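Local coordinates for protein tryptophan decarboxylase 1 (Oryza sativa subsp. japonica, PDB 6KHO) that catalyses the pyridoxal phosphate-dependent decarboxylation of tryptophan to tryptamine and of 5-hydroxytryptophan to serotonin, working as a homodimer, at residues D144-M149 against L387-V392; L183-D188 against A292-V297; A189-S194 against H203-Y208; T216-C221 against A229-I234; V266-G271 against G282-V287. All coordinates share one frame; numbering follows the deposited sequence.

Contacts 2 to 5 set helices against one mixed seven-stranded sheet, whereas contact 1 is helix on helix, its centre 25 Å or more from those of the others. Contacts 1, 2 and 5 are buried, contact 3 partly so, and contact 4 reaches the surface. Helix 175-194 serves contacts 2 and 3, and the strands of contacts 2 and 5, 3 and 4, and 3 and 5 are neighbours in the sheet. No hydrogen bond crosses any of the five. What changes is the apolar material: paired indoles in contact 1, indole on alanines in contact 2, leucines and an alanine in contact 3, phenyl edge on isoleucine in contact 4, valines and an alanine in contact 5.

Contact 1 (D144-M149 against L387-V392); sequences DWLAQM and LKLWMV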
# COMPACT_ATOMS: atom_id res chain seq x y z
N ASP A 144 8.27 16.90 -6.64
CA ASP A 144 9.19 17.94 -7.07
C ASP A 144 9.45 18.95 -5.96
O ASP A 144 10.60 19.35 -5.74
CB ASP A 144 8.62 18.63 -8.31
CG ASP A 144 9.67 19.41 -9.05
OD1 ASP A 144 9.88 20.60 -8.72
OD2 ASP A 144 10.30 18.82 -9.94
N TRP A 145 8.40 19.41 -5.27
CA TRP A 145 8.58 20.33 -4.15
C TRP A 145 9.48 19.73 -3.09
O TRP A 145 10.37 20.40 -2.57
CB TRP A 145 7.23 20.68 -3.52
CG TRP A 145 6.39 21.69 -4.23
CD1 TRP A 145 6.51 22.13 -5.52
CD2 TRP A 145 5.24 22.36 -3.68
NE1 TRP A 145 5.51 23.05 -5.80
CE2 TRP A 145 4.73 23.20 -4.69
CE3 TRP A 145 4.62 22.33 -2.43
CZ2 TRP A 145 3.60 24.01 -4.47
CZ3 TRP A 145 3.51 23.13 -2.22
CH2 TRP A 145 3.01 23.96 -3.24
N LEU A 146 9.23 18.47 -2.71
CA LEU A 146 10.07 17.82 -1.69
C LEU A 146 11.51 17.67 -2.17
O LEU A 146 12.46 17.86 -1.39
CB LEU A 146 9.48 16.45 -1.34
CG LEU A 146 10.31 15.60 -0.35
CD1 LEU A 146 10.51 16.34 0.99
CD2 LEU A 146 9.63 14.25 -0.14
N ALA A 147 11.70 17.32 -3.45
CA ALA A 147 13.05 17.25 -3.99
C ALA A 147 13.75 18.61 -3.90
O ALA A 147 14.97 18.67 -3.67
CB ALA A 147 13.01 16.76 -5.44
N GLN A 148 13.01 19.70 -4.07
CA GLN A 148 13.60 21.03 -3.91
C GLN A 148 13.99 21.29 -2.46
O GLN A 148 15.08 21.79 -2.19
CB GLN A 148 12.64 22.12 -4.38
CG GLN A 148 12.38 22.13 -5.87
CD GLN A 148 11.36 23.19 -6.27
OE1 GLN A 148 11.47 24.35 -5.88
NE2 GLN A 148 10.35 22.78 -7.03
N MET A 149 13.11 20.94 -1.51
CA MET A 149 13.46 21.09 -0.09
C MET A 149 14.71 20.29 0.25
O MET A 149 15.58 20.76 1.00
CB MET A 149 12.29 20.65 0.80
CG MET A 149 11.00 21.45 0.61
SD MET A 149 9.93 21.38 2.05
CE MET A 149 9.65 19.61 2.25
N LEU A 387 -2.03 14.26 -2.23
CA LEU A 387 -2.79 15.37 -1.66
C LEU A 387 -2.30 15.73 -0.26
O LEU A 387 -2.05 16.90 0.03
CB LEU A 387 -4.28 15.02 -1.65
CG LEU A 387 -5.22 16.15 -1.21
CD1 LEU A 387 -5.08 17.35 -2.14
CD2 LEU A 387 -6.67 15.67 -1.19
N LYS A 388 -2.14 14.73 0.62
CA LYS A 388 -1.74 15.06 1.99
C LYS A 388 -0.33 15.62 2.03
O LYS A 388 -0.04 16.53 2.82
CB LYS A 388 -1.88 13.84 2.90
CG LYS A 388 -0.95 12.68 2.57
CD LYS A 388 -1.21 11.51 3.52
CE LYS A 388 -0.65 10.21 2.96
NZ LYS A 388 -0.93 9.06 3.89
N LEU A 389 0.57 15.10 1.19
CA LEU A 389 1.94 15.61 1.17
C LEU A 389 1.98 17.06 0.69
O LEU A 389 2.68 17.90 1.27
CB LEU A 389 2.83 14.72 0.30
CG LEU A 389 4.31 15.08 0.35
CD1 LEU A 389 4.80 15.22 1.79
CD2 LEU A 389 5.14 14.04 -0.44
N TRP A 390 1.23 17.38 -0.38
CA TRP A 390 1.14 18.76 -0.83
C TRP A 390 0.50 19.66 0.23
O TRP A 390 0.97 20.78 0.48
CB TRP A 390 0.35 18.83 -2.14
CG TRP A 390 -0.07 20.22 -2.53
CD1 TRP A 390 0.72 21.19 -3.07
CD2 TRP A 390 -1.38 20.80 -2.38
NE1 TRP A 390 -0.01 22.34 -3.27
CE2 TRP A 390 -1.30 22.13 -2.85
CE3 TRP A 390 -2.60 20.32 -1.89
CZ2 TRP A 390 -2.41 22.98 -2.87
CZ3 TRP A 390 -3.71 21.17 -1.91
CH2 TRP A 390 -3.60 22.49 -2.40
N MET A 391 -0.54 19.17 0.90
CA MET A 391 -1.21 20.01 1.90
C MET A 391 -0.29 20.35 3.06
O MET A 391 -0.37 21.45 3.62
CB MET A 391 -2.46 19.30 2.41
CG MET A 391 -3.63 19.43 1.46
SD MET A 391 -5.17 19.17 2.36
CE MET A 391 -6.34 19.57 1.06
N VAL A 392 0.58 19.41 3.45
CA VAL A 392 1.53 19.68 4.53
C VAL A 392 2.49 20.79 4.11
O VAL A 392 2.71 21.77 4.85
CB VAL A 392 2.28 18.39 4.91
CG1 VAL A 392 3.54 18.72 5.70
CG2 VAL A 392 1.36 17.47 5.70
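Two helical segments face each other with the CA atoms of Trp145 and Trp390 8.3 Å apart and those of Leu146 and Leu389 8.9 Å apart, so side chains, not backbone, make the contact. The indoles of Trp145 and Trp390 lie side by side and point the same way. CH2 at the far corner of the Trp145 six-membered ring comes 3.4 Å from Trp390 NE1, near the plane of the Trp390 ring and at its edge, while CZ3 of Trp145 sits 3.5 Å from CD1 of Trp390. The planes meet obliquely, at 48°. Trp390 gets there because its CG is anti to the backbone N (chi1 167°), which swings the indole over toward helix 133-149. In this large domain of a fold type I pyridoxal phosphate enzyme, the pair lies at the dimer interface: Trp145 NE1 is hydrogen-bonded to Arg67 O of the second subunit, and Trp390 packs on Glu83 of that subunit. Beside the indoles, CD2 of Leu146 meets CD2 of Leu389 at 4.5 Å, a looser touch, and both leucines also rest on Cys340 of strand 339-343. One turn of the first helix is tied by Gln148 NE2 to Asp144 OD1, 2.8 Å.

Contact 2 (L183-D188 against A292-V297); sequences LVAARD and AAWVHV
Trp294 lays its indole alongside two alanines in successive positions of helix 175-194. Its CB is 3.5 Å from the CB of Ala186, the nearest approach of the two segments, and that methyl also lies 3.9 Å from Trp294 CG. Farther out, CZ3 of Trp294 is 4.0 Å from the CB of Ala185. With CG anti to the backbone N (chi1 -170°), the indole extends from the strand across the helix, so the near part of the side chain meets Ala186 and the far CZ3-CH2 side of the six-membered ring meets Ala185. Small side chains at both positions let the helix come close, Ala186 CA and Trp294 CA being 5.9 Å apart. The buried indole nitrogen is not left without a partner: NE1 hydrogen-bonds to Ser323 OG. On another side of the helix, Arg187 grips Asp188 side-on, NE and NH2 both reaching OD1, each at 3.1 Å, and the guanidinium also donates to Arg222 O and Leu223 O of the second subunit. Trp294 starts strand 294-298 of the large-domain sheet, meets the ring of Tyr265 of neighbouring strand 262-269, the planes nearly parallel, and is flanked by Arg348 and Leu349 of helix 346-353.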
# COMPACT_ATOMS: atom_id res chain seq x y z
N LEU A 183 15.36 -3.15 -6.80
CA LEU A 183 16.04 -4.44 -6.91
C LEU A 183 15.63 -5.17 -8.18
O LEU A 183 16.46 -5.82 -8.83
CB LEU A 183 15.75 -5.33 -5.70
CG LEU A 183 16.55 -5.07 -4.44
CD1 LEU A 183 15.78 -5.61 -3.24
CD2 LEU A 183 17.91 -5.76 -4.58
N VAL A 184 14.35 -5.09 -8.55
CA VAL A 184 13.89 -5.77 -9.75
C VAL A 184 14.50 -5.12 -10.99
O VAL A 184 14.94 -5.81 -11.91
CB VAL A 184 12.35 -5.79 -9.80
CG1 VAL A 184 11.87 -6.10 -11.22
CG2 VAL A 184 11.83 -6.85 -8.83
N ALA A 185 14.56 -3.79 -11.01
CA ALA A 185 15.19 -3.12 -12.15
C ALA A 185 16.67 -3.49 -12.26
O ALA A 185 17.17 -3.80 -13.35
CB ALA A 185 15.01 -1.61 -12.03
N ALA A 186 17.39 -3.48 -11.14
CA ALA A 186 18.81 -3.84 -11.16
C ALA A 186 18.99 -5.30 -11.58
O ALA A 186 19.87 -5.62 -12.39
CB ALA A 186 19.45 -3.58 -9.80
N ARG A 187 18.16 -6.19 -11.02
CA ARG A 187 18.19 -7.60 -11.38
C ARG A 187 18.01 -7.80 -12.88
O ARG A 187 18.78 -8.52 -13.53
CB ARG A 187 17.10 -8.35 -10.62
CG ARG A 187 17.04 -9.87 -10.91
CD ARG A 187 15.69 -10.47 -10.48
NE ARG A 187 14.60 -10.07 -11.37
CZ ARG A 187 13.30 -10.26 -11.14
NH1 ARG A 187 12.89 -10.85 -10.01
NH2 ARG A 187 12.41 -9.85 -12.03
N ASP A 188 16.99 -7.16 -13.46
CA ASP A 188 16.69 -7.41 -14.86
C ASP A 188 17.84 -6.92 -15.75
O ASP A 188 18.18 -7.57 -16.74
CB ASP A 188 15.36 -6.75 -15.24
CG ASP A 188 14.16 -7.49 -14.61
OD1 ASP A 188 14.37 -8.60 -14.05
OD2 ASP A 188 13.01 -6.97 -14.67
N ALA A 292 29.48 -1.53 -12.03
CA ALA A 292 28.22 -1.09 -12.63
C ALA A 292 27.02 -1.55 -11.80
O ALA A 292 25.96 -1.86 -12.34
CB ALA A 292 28.08 -1.56 -14.08
N ALA A 293 27.19 -1.62 -10.49
CA ALA A 293 26.10 -2.10 -9.65
C ALA A 293 25.14 -0.94 -9.34
O ALA A 293 25.56 0.21 -9.22
CB ALA A 293 26.64 -2.70 -8.36
N TRP A 294 23.86 -1.27 -9.20
CA TRP A 294 22.87 -0.29 -8.78
C TRP A 294 23.13 0.12 -7.33
O TRP A 294 23.43 -0.72 -6.48
CB TRP A 294 21.47 -0.89 -8.90
CG TRP A 294 20.32 0.04 -8.73
CD1 TRP A 294 19.89 0.64 -7.57
CD2 TRP A 294 19.39 0.43 -9.75
NE1 TRP A 294 18.77 1.41 -7.83
CE2 TRP A 294 18.44 1.29 -9.15
CE3 TRP A 294 19.28 0.14 -11.12
CZ2 TRP A 294 17.40 1.87 -9.88
CZ3 TRP A 294 18.24 0.71 -11.83
CH2 TRP A 294 17.31 1.56 -11.21
N VAL A 295 23.04 1.42 -7.06
CA VAL A 295 23.16 1.94 -5.69
C VAL A 295 21.85 2.61 -5.30
O VAL A 295 21.45 3.60 -5.91
CB VAL A 295 24.32 2.92 -5.54
CG1 VAL A 295 24.34 3.44 -4.11
CG2 VAL A 295 25.65 2.23 -5.86
N HIS A 296 21.21 2.09 -4.26
CA HIS A 296 20.04 2.72 -3.66
C HIS A 296 20.39 3.25 -2.28
O HIS A 296 21.09 2.59 -1.51
CB HIS A 296 18.88 1.73 -3.56
CG HIS A 296 17.65 2.32 -2.92
ND1 HIS A 296 16.78 3.13 -3.61
CD2 HIS A 296 17.18 2.25 -1.65
CE1 HIS A 296 15.81 3.51 -2.80
NE2 HIS A 296 16.03 2.99 -1.60
N VAL A 297 19.94 4.47 -1.98
CA VAL A 297 20.11 5.07 -0.65
C VAL A 297 18.77 4.97 0.10
O VAL A 297 17.75 5.51 -0.36
CB VAL A 297 20.58 6.53 -0.75
CG1 VAL A 297 20.59 7.19 0.64
CG2 VAL A 297 21.97 6.61 -1.41

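Contact 3 (A189-S194 against H203-Y208); sequences AALRRS and HRLAVY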
# COMPACT_ATOMS: atom_id res chain seq x y z
N ALA A 189 18.45 -5.79 -15.39
CA ALA A 189 19.57 -5.27 -16.17
C ALA A 189 20.79 -6.17 -16.06
O ALA A 189 21.48 -6.41 -17.06
CB ALA A 189 19.90 -3.85 -15.70
N ALA A 190 21.06 -6.70 -14.86
CA ALA A 190 22.21 -7.58 -14.67
C ALA A 190 22.05 -8.88 -15.46
O ALA A 190 22.99 -9.33 -16.12
CB ALA A 190 22.41 -7.86 -13.18
N LEU A 191 20.87 -9.49 -15.38
CA LEU A 191 20.60 -10.70 -16.15
C LEU A 191 20.76 -10.47 -17.65
O LEU A 191 21.32 -11.31 -18.36
CB LEU A 191 19.19 -11.21 -15.86
CG LEU A 191 18.91 -11.77 -14.46
CD1 LEU A 191 17.42 -12.16 -14.32
CD2 LEU A 191 19.84 -12.96 -14.17
N ARG A 192 20.28 -9.34 -18.14
CA ARG A 192 20.35 -9.07 -19.57
C ARG A 192 21.79 -8.89 -20.02
O ARG A 192 22.23 -9.50 -21.01
CB ARG A 192 19.49 -7.84 -19.87
CG ARG A 192 19.60 -7.30 -21.28
CD ARG A 192 18.89 -5.94 -21.34
NE ARG A 192 17.44 -6.09 -21.27
CZ ARG A 192 16.63 -5.36 -20.50
NH1 ARG A 192 17.13 -4.42 -19.70
NH2 ARG A 192 15.32 -5.58 -20.54
N ARG A 193 22.57 -8.07 -19.30
CA ARG A 193 23.92 -7.77 -19.76
C ARG A 193 24.89 -8.93 -19.52
O ARG A 193 25.86 -9.07 -20.27
CB ARG A 193 24.43 -6.49 -19.10
CG ARG A 193 24.78 -6.62 -17.63
CD ARG A 193 25.22 -5.27 -17.04
NE ARG A 193 24.39 -4.15 -17.49
CZ ARG A 193 23.68 -3.34 -16.69
NH1 ARG A 193 23.68 -3.53 -15.37
NH2 ARG A 193 22.97 -2.35 -17.22
N SER A 194 24.66 -9.76 -18.50
CA SER A 194 25.54 -10.88 -18.21
C SER A 194 25.22 -12.13 -19.03
O SER A 194 25.93 -13.12 -18.93
CB SER A 194 25.51 -11.22 -16.72
OG SER A 194 24.30 -11.87 -16.37
N HIS A 203 21.05 -17.25 -10.00
CA HIS A 203 21.83 -17.70 -8.85
C HIS A 203 23.26 -17.16 -8.86
O HIS A 203 24.00 -17.41 -7.90
CB HIS A 203 21.84 -19.23 -8.78
CG HIS A 203 22.78 -19.86 -9.75
ND1 HIS A 203 22.55 -19.89 -11.11
CD2 HIS A 203 23.97 -20.48 -9.56
CE1 HIS A 203 23.55 -20.50 -11.72
NE2 HIS A 203 24.43 -20.86 -10.80
N ARG A 204 23.66 -16.42 -9.88
CA ARG A 204 24.98 -15.81 -9.91
C ARG A 204 24.99 -14.34 -9.53
O ARG A 204 26.07 -13.75 -9.42
CB ARG A 204 25.61 -15.99 -11.29
CG ARG A 204 26.01 -17.43 -11.60
CD ARG A 204 26.99 -17.52 -12.77
NE ARG A 204 26.57 -16.73 -13.93
CZ ARG A 204 27.19 -15.63 -14.37
NH1 ARG A 204 28.28 -15.19 -13.77
NH2 ARG A 204 26.72 -14.98 -15.43
N LEU A 205 23.82 -13.71 -9.33
CA LEU A 205 23.76 -12.31 -8.94
C LEU A 205 24.00 -12.15 -7.44
O LEU A 205 23.50 -12.93 -6.63
CB LEU A 205 22.40 -11.70 -9.31
CG LEU A 205 21.91 -11.85 -10.76
CD1 LEU A 205 20.71 -10.92 -11.02
CD2 LEU A 205 23.02 -11.54 -11.76
N ALA A 206 24.73 -11.11 -7.07
CA ALA A 206 25.00 -10.83 -5.67
C ALA A 206 24.57 -9.42 -5.32
O ALA A 206 24.64 -8.51 -6.16
CB ALA A 206 26.49 -11.01 -5.34
N VAL A 207 24.15 -9.23 -4.06
CA VAL A 207 23.72 -7.94 -3.54
C VAL A 207 24.36 -7.71 -2.18
O VAL A 207 24.75 -8.65 -1.48
CB VAL A 207 22.18 -7.82 -3.44
CG1 VAL A 207 21.53 -8.12 -4.78
CG2 VAL A 207 21.62 -8.74 -2.37
N TYR A 208 24.47 -6.43 -1.81
CA TYR A 208 25.31 -5.99 -0.70
C TYR A 208 24.62 -4.93 0.15
O TYR A 208 24.03 -3.98 -0.38
CB TYR A 208 26.65 -5.41 -1.20
CG TYR A 208 27.33 -6.33 -2.17
CD1 TYR A 208 26.94 -6.35 -3.51
CD2 TYR A 208 28.34 -7.19 -1.76
CE1 TYR A 208 27.53 -7.21 -4.41
CE2 TYR A 208 28.95 -8.06 -2.66
CZ TYR A 208 28.53 -8.06 -3.99
OH TYR A 208 29.11 -8.89 -4.91
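Leu205 opens strand 205-210 and joins it to the last turns of helix 175-194, which packs on the large-domain sheet of this fold type I enzyme. From its CB, directed at the helix, CG leaves anti to the carbonyl carbon (chi1 -53°) and comes 4.1 Å from Leu191 CD2. CD1 lies 3.9 Å from Leu191 CD2, and it also touches CG of Arg187 one turn back along the helix. CD2 meets Ala190 CB, 4.0 Å away, and CD1 comes nearly as close to that methyl. The Leu191 and Leu205 side chains cross at about a right angle. The tip of Leu205 fits between the methyl of Ala190 and the isobutyl group of Leu191. Thr264 of the neighbouring strand 262-269 touches both Ala190 and Leu205. Around Ser194 the contact turns polar and loose. Arg204, bent at chi3, brings NH2 to 4.0 Å from Ser194 O, which lies at the edge of the guanidinium near its plane, a distance too long for a firm bond. Ser194 turns its hydroxyl back to its own helix instead: OG donates to Ala190 O at 2.9 Å, reaching that oxygen from the opposite face of the carbonyl plane to Ser194 N.

Contact 4 (T216-C221 against A229-I234); sequences TFFKAC and ANIRSI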
# COMPACT_ATOMS: atom_id res chain seq x y z
N THR A 216 14.11 -5.42 6.33
CA THR A 216 13.22 -5.47 5.18
C THR A 216 13.96 -5.44 3.84
O THR A 216 13.40 -5.90 2.84
CB THR A 216 12.22 -4.31 5.25
OG1 THR A 216 11.07 -4.64 4.45
CG2 THR A 216 12.83 -2.99 4.77
N PHE A 217 15.20 -4.93 3.80
CA PHE A 217 15.98 -5.00 2.56
C PHE A 217 16.27 -6.44 2.18
O PHE A 217 16.10 -6.85 1.03
CB PHE A 217 17.29 -4.24 2.69
CG PHE A 217 18.23 -4.48 1.53
CD1 PHE A 217 17.92 -4.00 0.26
CD2 PHE A 217 19.40 -5.19 1.70
CE1 PHE A 217 18.76 -4.22 -0.81
CE2 PHE A 217 20.27 -5.42 0.61
CZ PHE A 217 19.94 -4.92 -0.65
N PHE A 218 16.75 -7.22 3.15
CA PHE A 218 17.09 -8.61 2.86
C PHE A 218 15.86 -9.40 2.47
O PHE A 218 15.94 -10.29 1.61
CB PHE A 218 17.80 -9.21 4.07
CG PHE A 218 19.02 -8.42 4.49
CD1 PHE A 218 20.19 -8.50 3.76
CD2 PHE A 218 18.97 -7.55 5.56
CE1 PHE A 218 21.32 -7.76 4.11
CE2 PHE A 218 20.08 -6.81 5.93
CZ PHE A 218 21.26 -6.91 5.20
N LYS A 219 14.70 -9.06 3.04
CA LYS A 219 13.46 -9.72 2.65
C LYS A 219 13.07 -9.37 1.21
O LYS A 219 12.64 -10.24 0.45
CB LYS A 219 12.35 -9.35 3.62
CG LYS A 219 10.98 -9.86 3.22
CD LYS A 219 9.93 -9.57 4.30
CE LYS A 219 8.53 -9.65 3.72
NZ LYS A 219 7.54 -9.06 4.65
N ALA A 220 13.22 -8.10 0.82
CA ALA A 220 12.95 -7.70 -0.55
C ALA A 220 13.86 -8.43 -1.54
O ALA A 220 13.42 -8.83 -2.63
CB ALA A 220 13.10 -6.18 -0.69
N CYS A 221 15.13 -8.61 -1.17
CA CYS A 221 16.04 -9.41 -1.99
C CYS A 221 15.48 -10.81 -2.23
O CYS A 221 15.40 -11.28 -3.37
CB CYS A 221 17.41 -9.49 -1.31
SG CYS A 221 18.29 -7.93 -1.29
N ALA A 229 22.37 -17.27 -0.42
CA ALA A 229 23.82 -17.40 -0.28
C ALA A 229 24.57 -16.22 -0.87
O ALA A 229 25.75 -16.03 -0.55
CB ALA A 229 24.29 -18.69 -0.94
N ASN A 230 23.93 -15.42 -1.72
CA ASN A 230 24.58 -14.30 -2.39
C ASN A 230 24.12 -12.94 -1.86
O ASN A 230 24.49 -11.91 -2.43
CB ASN A 230 24.34 -14.40 -3.90
CG ASN A 230 24.92 -15.66 -4.50
OD1 ASN A 230 25.87 -16.23 -3.96
ND2 ASN A 230 24.36 -16.11 -5.61
N ILE A 231 23.33 -12.92 -0.79
CA ILE A 231 22.91 -11.68 -0.15
C ILE A 231 23.92 -11.37 0.95
O ILE A 231 23.89 -11.98 2.02
CB ILE A 231 21.48 -11.79 0.40
CG1 ILE A 231 20.51 -12.11 -0.74
CG2 ILE A 231 21.08 -10.50 1.07
CD1 ILE A 231 19.13 -12.54 -0.27
N ARG A 232 24.81 -10.41 0.69
CA ARG A 232 25.94 -10.12 1.56
C ARG A 232 25.57 -9.07 2.60
O ARG A 232 25.26 -7.93 2.25
CB ARG A 232 27.14 -9.62 0.75
CG ARG A 232 27.54 -10.51 -0.39
CD ARG A 232 28.57 -11.52 0.04
NE ARG A 232 28.90 -12.42 -1.06
CZ ARG A 232 28.37 -13.63 -1.22
NH1 ARG A 232 27.48 -14.09 -0.33
NH2 ARG A 232 28.73 -14.38 -2.25
N SER A 233 25.63 -9.45 3.88
CA SER A 233 25.46 -8.53 4.99
C SER A 233 26.85 -8.18 5.52
O SER A 233 27.48 -8.98 6.22
CB SER A 233 24.59 -9.14 6.08
OG SER A 233 24.53 -8.30 7.21
N ILE A 234 27.33 -6.99 5.19
CA ILE A 234 28.72 -6.62 5.47
C ILE A 234 28.84 -6.18 6.92
O ILE A 234 28.09 -5.29 7.36
CB ILE A 234 29.18 -5.52 4.52
CG1 ILE A 234 29.14 -6.05 3.08
CG2 ILE A 234 30.58 -5.04 4.88
CD1 ILE A 234 29.71 -5.10 2.08
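Phe218 and Ile231 join helix 215-223 to strand 231-234, the second and third elements of a beta-alpha-beta crossover that starts with strand 205-210. Helix and strand run almost antiparallel, 165° between their directions, with axes 10.0 Å apart at closest approach. The tight part is centred on Ile231, whose CB points at the helix and whose two branches divide the work. CG2, anti to the backbone N, presses end-on into the rim of the phenyl ring, 3.5 Å from Phe218 CD1 and in the ring plane, so the methyl meets an edge and not the face. The other branch carries CD1 to 3.7 Å from Cys221 CB, one turn farther along the helix. Phe218 reaches over because its CG lies beside the backbone N (chi1 -55°), turning the ring toward the strand. Behind this, Ile231 and Cys221 both rest on Val207 of strand 205-210, and Cys221 also touches Leu183 of helix 175-194.

Away from this close fit the packing slackens. Exposed Ser233 meets the ring just beyond, at CE1 and CZ, its CB 4.1 Å from Phe218 CE1 and oblique to the plane, and no hydrogen bond ties its hydroxyl across to the helix. The active site is not far off: Phe218 comes within about 7 Å of His214, side chain to side chain, a residue that binds serotonin. Arg232 points away from the helix; its NE forms a salt bridge with Asp256, and its NH1 bonds to Ala229 O at 2.6 Å.

Contact 5 (V266-G271 against G282-V287); sequences VCATVG and GAVADV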
# COMPACT_ATOMS: atom_id res chain seq x y z
N VAL A 266 23.69 -2.41 -4.41
CA VAL A 266 24.17 -2.05 -3.08
C VAL A 266 23.14 -1.13 -2.42
O VAL A 266 22.67 -0.17 -3.04
CB VAL A 266 25.54 -1.34 -3.14
CG1 VAL A 266 26.01 -0.97 -1.75
CG2 VAL A 266 26.61 -2.20 -3.86
N CYS A 267 22.80 -1.41 -1.16
CA CYS A 267 21.95 -0.51 -0.37
C CYS A 267 22.81 0.23 0.64
O CYS A 267 23.45 -0.39 1.49
CB CYS A 267 20.83 -1.27 0.34
SG CYS A 267 19.61 -0.16 1.15
N ALA A 268 22.83 1.55 0.56
CA ALA A 268 23.44 2.41 1.56
C ALA A 268 22.35 3.06 2.39
O ALA A 268 21.32 3.48 1.85
CB ALA A 268 24.31 3.49 0.92
N THR A 269 22.54 3.14 3.71
CA THR A 269 21.54 3.70 4.60
C THR A 269 22.06 4.98 5.24
O THR A 269 23.16 5.00 5.81
CB THR A 269 21.13 2.71 5.69
OG1 THR A 269 20.59 1.53 5.08
CG2 THR A 269 20.05 3.32 6.62
N VAL A 270 21.26 6.04 5.17
CA VAL A 270 21.51 7.28 5.91
C VAL A 270 20.51 7.32 7.06
O VAL A 270 19.32 7.62 6.86
CB VAL A 270 21.39 8.52 5.01
CG1 VAL A 270 21.59 9.79 5.84
CG2 VAL A 270 22.42 8.44 3.89
N GLY A 271 20.98 7.01 8.27
CA GLY A 271 20.12 6.97 9.43
C GLY A 271 19.58 5.58 9.73
O GLY A 271 18.38 5.33 9.62
N GLY A 282 28.73 8.93 -1.18
CA GLY A 282 29.61 9.08 -2.33
C GLY A 282 30.64 7.98 -2.43
O GLY A 282 30.86 7.41 -3.51
N ALA A 283 31.28 7.64 -1.31
CA ALA A 283 32.31 6.60 -1.35
C ALA A 283 31.72 5.25 -1.74
O ALA A 283 32.38 4.46 -2.42
CB ALA A 283 33.02 6.51 -0.00
N VAL A 284 30.48 4.97 -1.34
CA VAL A 284 29.83 3.71 -1.71
C VAL A 284 29.54 3.68 -3.20
O VAL A 284 29.74 2.66 -3.87
CB VAL A 284 28.54 3.51 -0.88
CG1 VAL A 284 27.69 2.38 -1.46
CG2 VAL A 284 28.90 3.21 0.56
N ALA A 285 29.01 4.78 -3.74
CA ALA A 285 28.68 4.83 -5.16
C ALA A 285 29.93 4.63 -6.01
O ALA A 285 29.88 3.97 -7.05
CB ALA A 285 28.02 6.16 -5.49
N ASP A 286 31.05 5.21 -5.59
CA ASP A 286 32.29 5.06 -6.34
C ASP A 286 32.75 3.61 -6.35
O ASP A 286 33.17 3.09 -7.39
CB ASP A 286 33.36 5.96 -5.73
CG ASP A 286 33.04 7.43 -5.93
OD1 ASP A 286 32.10 7.74 -6.70
OD2 ASP A 286 33.71 8.28 -5.29
N VAL A 287 32.64 2.92 -5.21
CA VAL A 287 33.00 1.51 -5.16
C VAL A 287 32.09 0.70 -6.08
O VAL A 287 32.56 -0.12 -6.88
CB VAL A 287 32.96 1.00 -3.71
CG1 VAL A 287 33.18 -0.47 -3.68
CG2 VAL A 287 34.04 1.68 -2.88
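Val284, on helix 281-289, gives the most surface to this contact, and a single methyl of it does the touching. Its CG1 lies 3.8 Å from CG1 of Val266 and 4.3 Å from CB of Ala268, so it sits across two strand residues that project from the same side of the sheet. A chi1 of 167° sets this CG1 anti to the backbone N, out toward the strand. Val266 does the same from its side, CG1 anti to its own N (chi1 180°), and the two valine side chains cross obliquely, methyl to methyl. Ala268 adds a longer, looser touch; its CA is 7.3 Å from that of Val284, the closest pair of CA atoms across the contact. Everything here is aliphatic and buried, without a hydrogen bond between strand and helix. The strand ends at Thr269 and the chain runs on to Gly271, where a positive phi of 94° suits a glycine, and this residue touches the cofactor, while the valine-alanine cluster stands back from it, Ala268 about 11 Å from the bound pyridoxal phosphate. Strand 262-269, helix 281-289 and strand 294-298 form a beta-alpha-beta crossover, and the two strands are hydrogen-bonded neighbours in the sheet. Met253 of helix 246-258 also packs on Val266, and Cys267, pointing to the other face, touches Phe217 of helix 215-223, so strand 262-269 has helices on both faces.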